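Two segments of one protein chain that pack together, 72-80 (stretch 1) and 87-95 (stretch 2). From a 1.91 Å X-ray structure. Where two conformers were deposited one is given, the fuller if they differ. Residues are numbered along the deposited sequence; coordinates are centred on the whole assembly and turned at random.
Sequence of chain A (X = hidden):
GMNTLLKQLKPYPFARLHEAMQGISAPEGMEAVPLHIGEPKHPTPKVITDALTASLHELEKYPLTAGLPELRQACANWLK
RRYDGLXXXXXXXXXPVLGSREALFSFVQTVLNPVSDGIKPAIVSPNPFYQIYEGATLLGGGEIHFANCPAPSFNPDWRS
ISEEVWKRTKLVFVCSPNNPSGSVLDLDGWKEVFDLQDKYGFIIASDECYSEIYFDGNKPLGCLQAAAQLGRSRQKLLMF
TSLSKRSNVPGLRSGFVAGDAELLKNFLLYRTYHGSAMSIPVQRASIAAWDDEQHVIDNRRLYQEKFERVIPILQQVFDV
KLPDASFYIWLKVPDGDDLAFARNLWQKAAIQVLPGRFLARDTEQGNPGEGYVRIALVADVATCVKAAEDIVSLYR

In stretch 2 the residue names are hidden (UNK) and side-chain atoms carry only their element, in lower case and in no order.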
ATOM      1  N   ARG A  72      -4.683  17.155  -4.266  1.00 15.70           N
ATOM      2  CA  ARG A  72      -6.076  17.095  -3.817  1.00 15.84           C
ATOM      3  C   ARG A  72      -6.934  18.127  -4.575  1.00 15.71           C
ATOM      4  O   ARG A  72      -8.101  17.868  -4.912  1.00 15.67           O
ATOM      5  CB  ARG A  72      -6.180  17.233  -2.297  1.00 15.95           C
ATOM      6  CG  ARG A  72      -5.753  15.944  -1.575  1.00 17.67           C
ATOM      7  CD  ARG A  72      -5.808  16.031  -0.067  1.00 19.53           C
ATOM      8  NE  ARG A  72      -4.565  16.600   0.448  1.00 23.36           N
ATOM      9  CZ  ARG A  72      -4.416  17.836   0.910  1.00 21.87           C
ATOM     10  NH1 ARG A  72      -5.427  18.675   0.957  1.00 22.56           N
ATOM     11  NH2 ARG A  72      -3.240  18.222   1.343  1.00 22.92           N
ATOM     12  N   GLN A  73      -6.341  19.276  -4.887  1.00 16.12           N
ATOM     13  CA  GLN A  73      -7.040  20.323  -5.626  1.00 16.56           C
ATOM     14  C   GLN A  73      -7.268  19.944  -7.087  1.00 16.38           C
ATOM     15  O   GLN A  73      -8.323  20.276  -7.661  1.00 15.62           O
ATOM     16  CB  GLN A  73      -6.312  21.680  -5.497  1.00 16.71           C
ATOM     17  CG  GLN A  73      -7.105  22.847  -6.046  1.00 19.58           C
ATOM     18  CD  GLN A  73      -8.436  23.040  -5.332  1.00 23.38           C
ATOM     19  OE1 GLN A  73      -8.491  23.031  -4.105  1.00 25.42           O
ATOM     20  NE2 GLN A  73      -9.509  23.220  -6.097  1.00 22.45           N
ATOM     21  N   ALA A  74      -6.303  19.245  -7.693  1.00 16.18           N
ATOM     22  CA  ALA A  74      -6.480  18.723  -9.054  1.00 15.72           C
ATOM     23  C   ALA A  74      -7.659  17.739  -9.100  1.00 15.64           C
ATOM     24  O   ALA A  74      -8.455  17.741 -10.044  1.00 15.65           O
ATOM     25  CB  ALA A  74      -5.215  18.041  -9.542  1.00 15.30           C
ATOM     26  N   CYS A  75      -7.767  16.902  -8.073  1.00 15.86           N
ATOM     27  CA  CYS A  75      -8.899  15.990  -7.967  1.00 16.57           C
ATOM     28  C   CYS A  75     -10.213  16.751  -7.808  1.00 16.28           C
ATOM     29  O   CYS A  75     -11.199  16.421  -8.476  1.00 16.39           O
ATOM     30  CB  CYS A  75      -8.704  15.008  -6.821  1.00 16.65           C
ATOM     31  SG  CYS A  75      -7.286  13.938  -7.067  1.00 17.45           S
ATOM     32  N   ALA A  76     -10.222  17.751  -6.932  1.00 16.14           N
ATOM     33  CA  ALA A  76     -11.406  18.611  -6.711  1.00 16.45           C
ATOM     34  C   ALA A  76     -11.824  19.328  -7.995  1.00 16.76           C
ATOM     35  O   ALA A  76     -13.017  19.398  -8.328  1.00 16.59           O
ATOM     36  CB  ALA A  76     -11.139  19.610  -5.607  1.00 16.01           C
ATOM     37  N   ASN A  77     -10.839  19.867  -8.715  1.00 17.15           N
ATOM     38  CA  ASN A  77     -11.090  20.544  -9.980  1.00 17.06           C
ATOM     39  C   ASN A  77     -11.656  19.596 -11.037  1.00 16.20           C
ATOM     40  O   ASN A  77     -12.596  19.951 -11.743  1.00 15.86           O
ATOM     41  CB  ASN A  77      -9.820  21.195 -10.518  1.00 17.85           C
ATOM     42  CG  ASN A  77      -9.350  22.370  -9.672  1.00 18.99           C
ATOM     43  OD1 ASN A  77     -10.108  22.923  -8.877  1.00 18.67           O
ATOM     44  ND2 ASN A  77      -8.082  22.743  -9.833  1.00 19.17           N
ATOM     45  N   TRP A  78     -11.080  18.399 -11.138  1.00 15.67           N
ATOM     46  CA  TRP A  78     -11.589  17.367 -12.040  1.00 15.52           C
ATOM     47  C   TRP A  78     -13.053  16.998 -11.750  1.00 15.09           C
ATOM     48  O   TRP A  78     -13.872  16.916 -12.673  1.00 14.58           O
ATOM     49  CB  TRP A  78     -10.733  16.094 -11.989  1.00 15.59           C
ATOM     50  CG  TRP A  78     -11.275  15.040 -12.900  1.00 16.13           C
ATOM     51  CD1 TRP A  78     -11.141  14.980 -14.264  1.00 15.78           C
ATOM     52  CD2 TRP A  78     -12.081  13.917 -12.528  1.00 15.48           C
ATOM     53  NE1 TRP A  78     -11.801  13.886 -14.753  1.00 15.31           N
ATOM     54  CE2 TRP A  78     -12.386  13.214 -13.711  1.00 15.53           C
ATOM     55  CE3 TRP A  78     -12.563  13.436 -11.313  1.00 15.42           C
ATOM     56  CZ2 TRP A  78     -13.166  12.050 -13.712  1.00 15.03           C
ATOM     57  CZ3 TRP A  78     -13.325  12.272 -11.309  1.00 16.41           C
ATOM     58  CH2 TRP A  78     -13.620  11.595 -12.503  1.00 14.82           C
ATOM     59  N   LEU A  79     -13.374  16.796 -10.473  1.00 14.77           N
ATOM     60  CA  LEU A  79     -14.747  16.472 -10.054  1.00 15.11           C
ATOM     61  C   LEU A  79     -15.752  17.556 -10.474  1.00 15.16           C
ATOM     62  O   LEU A  79     -16.867  17.252 -10.890  1.00 15.20           O
ATOM     63  CB  LEU A  79     -14.823  16.283  -8.529  1.00 14.79           C
ATOM     64  CG  LEU A  79     -14.202  15.000  -7.948  1.00 15.71           C
ATOM     65  CD1 LEU A  79     -14.034  15.136  -6.446  1.00 15.76           C
ATOM     66  CD2 LEU A  79     -15.031  13.741  -8.275  1.00 13.51           C
ATOM     67  N   LYS A  80     -15.365  18.818 -10.313  1.00 15.37           N
ATOM     68  CA  LYS A  80     -16.231  19.935 -10.688  1.00 16.17           C
ATOM     69  C   LYS A  80     -16.489  19.960 -12.192  1.00 16.27           C
ATOM     70  O   LYS A  80     -17.623  20.227 -12.624  1.00 15.77           O
ATOM     71  CB  LYS A  80     -15.637  21.275 -10.245  1.00 16.57           C
ATOM     72  CG  LYS A  80     -16.659  22.401 -10.316  1.00 18.88           C
ATOM     73  CD  LYS A  80     -16.174  23.701  -9.672  1.00 20.83           C
ATOM     74  CE  LYS A  80     -17.249  24.775  -9.809  1.00 23.54           C
ATOM     75  NZ  LYS A  80     -16.727  26.136  -9.479  1.00 26.10           N
ATOM     76  N   UNK A  87     -19.024  20.480  -6.135  1.00 16.94           N
ATOM     77  CA  UNK A  87     -18.005  21.121  -5.314  0.50 17.23           C
ATOM     78  C   UNK A  87     -17.638  20.222  -4.127  1.00 17.46           C
ATOM     79  O   UNK A  87     -18.455  19.983  -3.231  1.00 17.24           O
ATOM     80  o   UNK A  87     -19.668  22.331  -4.029  0.50 18.89           O
ATOM     81  c   UNK A  87     -18.470  22.489  -4.798  0.50 17.68           C
ATOM     82  c   UNK A  87     -18.741  23.434  -5.969  0.50 17.53           C
ATOM     83  N   UNK A  88     -16.401  19.734  -4.146  1.00 17.22           N
ATOM     84  CA  UNK A  88     -15.862  18.830  -3.138  1.00 17.76           C
ATOM     85  C   UNK A  88     -14.602  19.497  -2.577  1.00 17.93           C
ATOM     86  O   UNK A  88     -13.758  19.973  -3.329  1.00 19.14           O
ATOM     87  c   UNK A  88     -16.800  16.802  -4.333  1.00 17.13           C
ATOM     88  c   UNK A  88     -14.792  16.516  -2.818  1.00 16.91           C
ATOM     89  c   UNK A  88     -15.525  17.456  -3.787  1.00 17.12           C
ATOM     90  N   UNK A  89     -14.477  19.539  -1.261  1.00 18.23           N
ATOM     91  CA  UNK A  89     -13.428  20.348  -0.620  1.00 17.99           C
ATOM     92  C   UNK A  89     -12.105  19.582  -0.590  1.00 17.16           C
ATOM     93  O   UNK A  89     -12.005  18.560   0.066  1.00 16.86           O
ATOM     94  o   UNK A  89     -11.759  21.812   1.125  1.00 21.02           O
ATOM     95  c   UNK A  89     -12.937  21.682   1.516  1.00 20.78           C
ATOM     96  o   UNK A  89     -13.387  22.306   2.497  1.00 25.47           O
ATOM     97  c   UNK A  89     -13.891  20.730   0.801  1.00 18.31           C
ATOM     98  N   UNK A  90     -11.092  20.085  -1.299  1.00 17.06           N
ATOM     99  CA  UNK A  90      -9.769  19.466  -1.342  1.00 17.07           C
ATOM    100  C   UNK A  90      -9.128  19.355   0.044  1.00 17.27           C
ATOM    101  O   UNK A  90      -8.367  18.424   0.298  1.00 16.64           O
ATOM    102  c   UNK A  90      -8.839  20.228  -2.317  1.00 16.70           C
ATOM    103  N   UNK A  91      -9.460  20.276   0.947  1.00 18.03           N
ATOM    104  CA  UNK A  91      -8.881  20.275   2.308  1.00 18.58           C
ATOM    105  C   UNK A  91      -9.373  19.143   3.216  1.00 18.11           C
ATOM    106  O   UNK A  91      -8.680  18.815   4.183  1.00 18.35           O
ATOM    107  o   UNK A  91      -9.131  23.919   2.598  1.00 27.34           O
ATOM    108  c   UNK A  91      -8.558  22.819   2.432  1.00 22.39           C
ATOM    109  c   UNK A  91      -9.208  21.587   3.051  1.00 19.96           C
ATOM    110  o   UNK A  91      -7.473  22.714   1.822  1.00 25.31           O
ATOM    111  N   UNK A  92     -10.561  18.571   2.971  1.00 16.87           N
ATOM    112  CA  UNK A  92     -11.035  17.547   3.900  0.50 16.65           C
ATOM    113  C   UNK A  92     -11.912  16.435   3.326  1.00 16.45           C
ATOM    114  O   UNK A  92     -12.210  15.491   4.042  1.00 16.00           O
ATOM    115  c   UNK A  92     -11.685  18.178   5.143  0.50 16.56           C
ATOM    116  o   UNK A  92     -13.476  18.917   3.736  0.50 15.83           O
ATOM    117  n   UNK A  92     -13.379  19.764   5.802  0.50 19.24           N
ATOM    118  c   UNK A  92     -12.926  18.990   4.825  0.50 16.75           C
ATOM    119  N   UNK A  93     -12.245  16.493   2.033  1.00 15.87           N
ATOM    120  CA  UNK A  93     -13.120  15.485   1.407  1.00 15.80           C
ATOM    121  C   UNK A  93     -12.456  14.598   0.367  1.00 15.67           C
ATOM    122  O   UNK A  93     -13.136  13.813  -0.296  1.00 15.30           O
ATOM    123  c   UNK A  93     -15.312  16.725   1.804  1.00 16.87           C
ATOM    124  c   UNK A  93     -16.581  17.286   1.190  1.00 17.95           C
ATOM    125  o   UNK A  93     -16.482  18.167   0.310  1.00 17.01           O
ATOM    126  c   UNK A  93     -14.341  16.161   0.780  1.00 15.55           C
ATOM    127  o   UNK A  93     -17.681  16.843   1.606  1.00 17.40           O
ATOM    128  N   UNK A  94     -11.138  14.711   0.228  1.00 15.73           N
ATOM    129  CA  UNK A  94     -10.383  13.965  -0.771  1.00 15.15           C
ATOM    130  C   UNK A  94      -9.077  13.413  -0.185  1.00 15.61           C
ATOM    131  O   UNK A  94      -8.309  14.148   0.421  1.00 15.81           O
ATOM    132  c   UNK A  94      -9.208  14.084  -3.023  1.00 15.80           C
ATOM    133  c   UNK A  94     -10.026  14.870  -1.971  1.00 15.64           C
ATOM    134  c   UNK A  94     -11.093  16.314  -3.820  1.00 15.96           C
ATOM    135  c   UNK A  94     -11.294  15.477  -2.569  1.00 16.02           C
ATOM    136  N   UNK A  95      -8.819  12.119  -0.362  1.00 15.60           N
ATOM    137  CA  UNK A  95      -7.471  11.557  -0.091  1.00 15.12           C
ATOM    138  C   UNK A  95      -6.943  10.866  -1.336  1.00 15.59           C
ATOM    139  O   UNK A  95      -7.663  10.090  -1.972  1.00 13.64           O
ATOM    140  c   UNK A  95      -7.807   9.837   3.490  1.00 16.00           C
ATOM    141  c   UNK A  95      -7.764  11.034   2.474  1.00 16.51           C
ATOM    142  c   UNK A  95      -6.727  12.131   2.882  1.00 18.19           C
ATOM    143  c   UNK A  95      -7.480  10.532   1.057  1.00 15.63           C
TER
HETATM  144  O   HOH W   1     -11.051  22.644  -2.679  1.00 25.75           O
HETATM  145  O   HOH W   2     -15.136  19.964  -6.692  1.00 17.08           O

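Position 87 has three side-chain atoms: a first carbon that carries one oxygen and one carbon. The terminal carbon comes near the end of Lys80. That fork of oxygen and methyl is a threonine, Thr87. Its CB points away from the helix, yet its CG2 lies 4.3 Å from CE of Lys80, a loose contact at the exposed end.

Position 88 has three carbons, the first carrying the other two. The CA-to-CB bond points toward the helix, and CB lies 3.8 Å from CD1 of Leu79. A branched, all-carbon side chain of this size is valine, Val88. Its backbone O sits 3.5 Å from CB of Ala76.

Position 89 has two carbons, the second carrying two oxygens. It touches nothing on the helix. A carboxylate this short is aspartate, Asp89. Its OD1 accepts a hydrogen bond from N of residue 91 at 2.8 Å, so it braces the turn.

Position 90 has a single carbon. It lies 3.3 Å from OE1 of Gln73, 4.0 Å from CB of Arg72 and 4.1 Å from CB of Ala76. One carbon alone means alanine, Ala90. The CA atoms of Arg72 and Ala90 are just 5.0 Å apart.

Position 91 has two carbons, the second carrying two oxygens. Its CA is 4.0 Å from NH1 of Arg72. It is aspartate, Asp91, with its CB directed away from the helix.

Position 92 has two carbons, the second carrying one oxygen and one nitrogen. It is exposed and makes no contact with the helix. This short amide is asparagine, Asn92.

Position 93 has three carbons, the third carrying two oxygens. It makes no contact with the helix. It is glutamate, Glu93. Its OE1 accepts a hydrogen bond from N of Asp89 at 2.9 Å.

Position 94 has four carbons, forked at the first, with one arm two carbons long. The short arm lies against Cys75; the end of the long arm reaches Ala76 and Leu79. This is isoleucine, Ile94. Its CG2 lies 3.9 Å from CB of Cys75. Its CD1 reaches CB of Ala76 at 3.7 Å and CD1 of Leu79 at 4.1 Å.

Position 95 has four carbons, forked at the second. It makes no contact with the helix. It is leucine, Leu95. Its CB points away from the helix.

The contact joins an apolar patch to polar links. Ile94, Val88 and Ala90 pack against Cys75, Ala76 and Leu79. NH1 of Arg72 donates a hydrogen bond to O of Ala90 at 3.0 Å, at the edge of the guanidinium. One water bridges OE1 of Gln73 and N of Ala90; another bridges O of Ala76 and N of Val88.

Stretch 2 87-95: TVDADNEIL
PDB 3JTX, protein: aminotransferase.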